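Local structure of nonsense-mediated mRNA decay protein 2 (Saccharomyces cerevisiae, 4LUN) at residues A[253-257]-A[285-289]. The protein takes part in the nonsense-mediated decay of mRNAs containing premature stop codons, interacting through its C-terminus, which lies beyond this N-terminal MIF4G domain, with the helicase Upf1. Coordinates in Å, arbitrary orientation, origin at the centre of the assembly. Numbering follows the deposited sequence.
Sequences LHKKV and LLPIF
An apolar helix-helix contact joins 253-257, on the long helix 231-271, to 285-289, on helix 277-303, in the N-terminal MIF4G domain of Upf2. Both are helical (Val257 N to Leu253 O 2.8 Å, Phe289 N to Leu285 O 2.9 Å), 285-289 kinked where Pro287 N and Ile288 N lack bonds to the preceding turn. The segment axes approach to 9.8 Å, roughly antiparallel (signed crossing angle -148°), with CA atoms closest at Leu253-Phe289 (5.5 Å) and Val257-Leu286 (6.6 Å). Leu253 and Val257, one turn apart, face the partner. Leu253 (mt) brings CD2 to 4.0 Å from Leu285 CD2 and CD1 to 3.7 Å from Ile288 CG2. Antiparallel helix pairs of this kind build HEAT-repeat folds, to which this domain belongs. Phe289, chi1 t, lays its ring along the flank of 253-257: Val257 CG2 sits over one face, 4.1 Å from the centroid (CH-pi), while Phe289 CE1 lies 3.6 Å from His254 CA. Lys256 CB packs 3.9 Å from Leu285 CD1; Lys256 NZ salt-bridges Glu252, and His254 NE2 hydrogen-bonds to His311 O of the C-terminal tag.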
loop_
_atom_site.group_PDB
_atom_site.type_symbol
_atom_site.label_atom_id
_atom_site.label_comp_id
_atom_site.label_asym_id
_atom_site.label_seq_id
_atom_site.Cartn_x
_atom_site.Cartn_y
_atom_site.Cartn_z
ATOM N N LEU A 253 2.803 -3.302 -26.766
ATOM C CA LEU A 253 2.007 -2.107 -27.043
ATOM C C LEU A 253 2.752 -1.172 -27.978
ATOM O O LEU A 253 2.137 -0.565 -28.842
ATOM C CB LEU A 253 1.631 -1.374 -25.755
ATOM C CG LEU A 253 0.576 -2.127 -24.941
ATOM C CD1 LEU A 253 0.471 -1.561 -23.537
ATOM C CD2 LEU A 253 -0.761 -2.012 -25.644
ATOM N N HIS A 254 4.065 -1.082 -27.805
ATOM C CA HIS A 254 4.910 -0.227 -28.633
ATOM C C HIS A 254 4.806 -0.633 -30.098
ATOM O O HIS A 254 4.638 0.207 -30.995
ATOM C CB HIS A 254 6.364 -0.344 -28.151
ATOM C CG HIS A 254 7.352 0.327 -29.044
ATOM N ND1 HIS A 254 8.165 -0.360 -29.918
ATOM C CD2 HIS A 254 7.655 1.641 -29.207
ATOM C CE1 HIS A 254 8.924 0.495 -30.580
ATOM N NE2 HIS A 254 8.634 1.719 -30.158
ATOM N N LYS A 255 4.897 -1.936 -30.341
ATOM C CA LYS A 255 4.777 -2.462 -31.695
ATOM C C LYS A 255 3.403 -2.161 -32.287
ATOM O O LYS A 255 3.307 -1.769 -33.458
ATOM C CB LYS A 255 5.043 -3.970 -31.700
ATOM C CG LYS A 255 6.506 -4.302 -31.534
ATOM C CD LYS A 255 6.739 -5.807 -31.412
ATOM C CE LYS A 255 8.186 -6.105 -31.032
ATOM N NZ LYS A 255 8.279 -7.345 -30.206
ATOM N N LYS A 256 2.350 -2.331 -31.487
ATOM C CA LYS A 256 0.988 -2.047 -31.960
ATOM C C LYS A 256 0.729 -0.568 -32.232
ATOM O O LYS A 256 0.133 -0.219 -33.257
ATOM C CB LYS A 256 -0.068 -2.549 -30.971
ATOM C CG LYS A 256 -0.157 -4.056 -30.819
ATOM C CD LYS A 256 -1.306 -4.418 -29.868
ATOM C CE LYS A 256 -1.396 -5.926 -29.642
ATOM N NZ LYS A 256 -1.982 -6.261 -28.307
ATOM N N VAL A 257 1.127 0.316 -31.316
ATOM C CA VAL A 257 0.844 1.728 -31.558
ATOM C C VAL A 257 1.656 2.293 -32.734
ATOM O O VAL A 257 1.160 3.118 -33.494
ATOM C CB VAL A 257 0.978 2.636 -30.303
ATOM C CG1 VAL A 257 0.018 2.193 -29.194
ATOM C CG2 VAL A 257 2.419 2.706 -29.802
ATOM N N LEU A 285 -5.483 2.534 -27.691
ATOM C CA LEU A 285 -4.303 1.869 -27.154
ATOM C C LEU A 285 -3.285 2.825 -26.558
ATOM O O LEU A 285 -2.547 2.457 -25.644
ATOM C CB LEU A 285 -3.615 1.045 -28.239
ATOM C CG LEU A 285 -4.244 -0.299 -28.581
ATOM C CD1 LEU A 285 -3.448 -0.954 -29.701
ATOM C CD2 LEU A 285 -4.279 -1.190 -27.336
ATOM N N LEU A 286 -3.224 4.041 -27.088
ATOM C CA LEU A 286 -2.156 4.967 -26.697
ATOM C C LEU A 286 -2.056 5.246 -25.186
ATOM O O LEU A 286 -0.953 5.182 -24.623
ATOM C CB LEU A 286 -2.235 6.275 -27.504
ATOM C CG LEU A 286 -1.124 7.289 -27.199
ATOM C CD1 LEU A 286 0.247 6.765 -27.588
ATOM C CD2 LEU A 286 -1.384 8.630 -27.861
ATOM N N PRO A 287 -3.188 5.528 -24.512
ATOM C CA PRO A 287 -3.082 5.777 -23.069
ATOM C C PRO A 287 -2.548 4.570 -22.301
ATOM O O PRO A 287 -1.858 4.744 -21.296
ATOM C CB PRO A 287 -4.536 6.057 -22.655
ATOM C CG PRO A 287 -5.214 6.474 -23.882
ATOM C CD PRO A 287 -4.575 5.692 -24.985
ATOM N N ILE A 288 -2.861 3.362 -22.760
ATOM C CA ILE A 288 -2.342 2.163 -22.110
ATOM C C ILE A 288 -0.846 2.087 -22.357
ATOM O O ILE A 288 -0.072 1.778 -21.450
ATOM C CB ILE A 288 -2.992 0.892 -22.666
ATOM C CG1 ILE A 288 -4.518 1.022 -22.631
ATOM C CG2 ILE A 288 -2.541 -0.313 -21.881
ATOM C CD1 ILE A 288 -5.239 -0.136 -23.299
ATOM N N PHE A 289 -0.435 2.343 -23.598
ATOM C CA PHE A 289 0.993 2.348 -23.917
ATOM C C PHE A 289 1.723 3.363 -23.055
ATOM O O PHE A 289 2.792 3.073 -22.517
ATOM C CB PHE A 289 1.221 2.689 -25.389
ATOM C CG PHE A 289 2.666 2.990 -25.725
ATOM C CD1 PHE A 289 3.621 1.993 -25.685
ATOM C CD2 PHE A 289 3.063 4.268 -26.085
ATOM C CE1 PHE A 289 4.945 2.262 -25.987
ATOM C CE2 PHE A 289 4.399 4.534 -26.389
ATOM C CZ PHE A 289 5.326 3.526 -26.348
#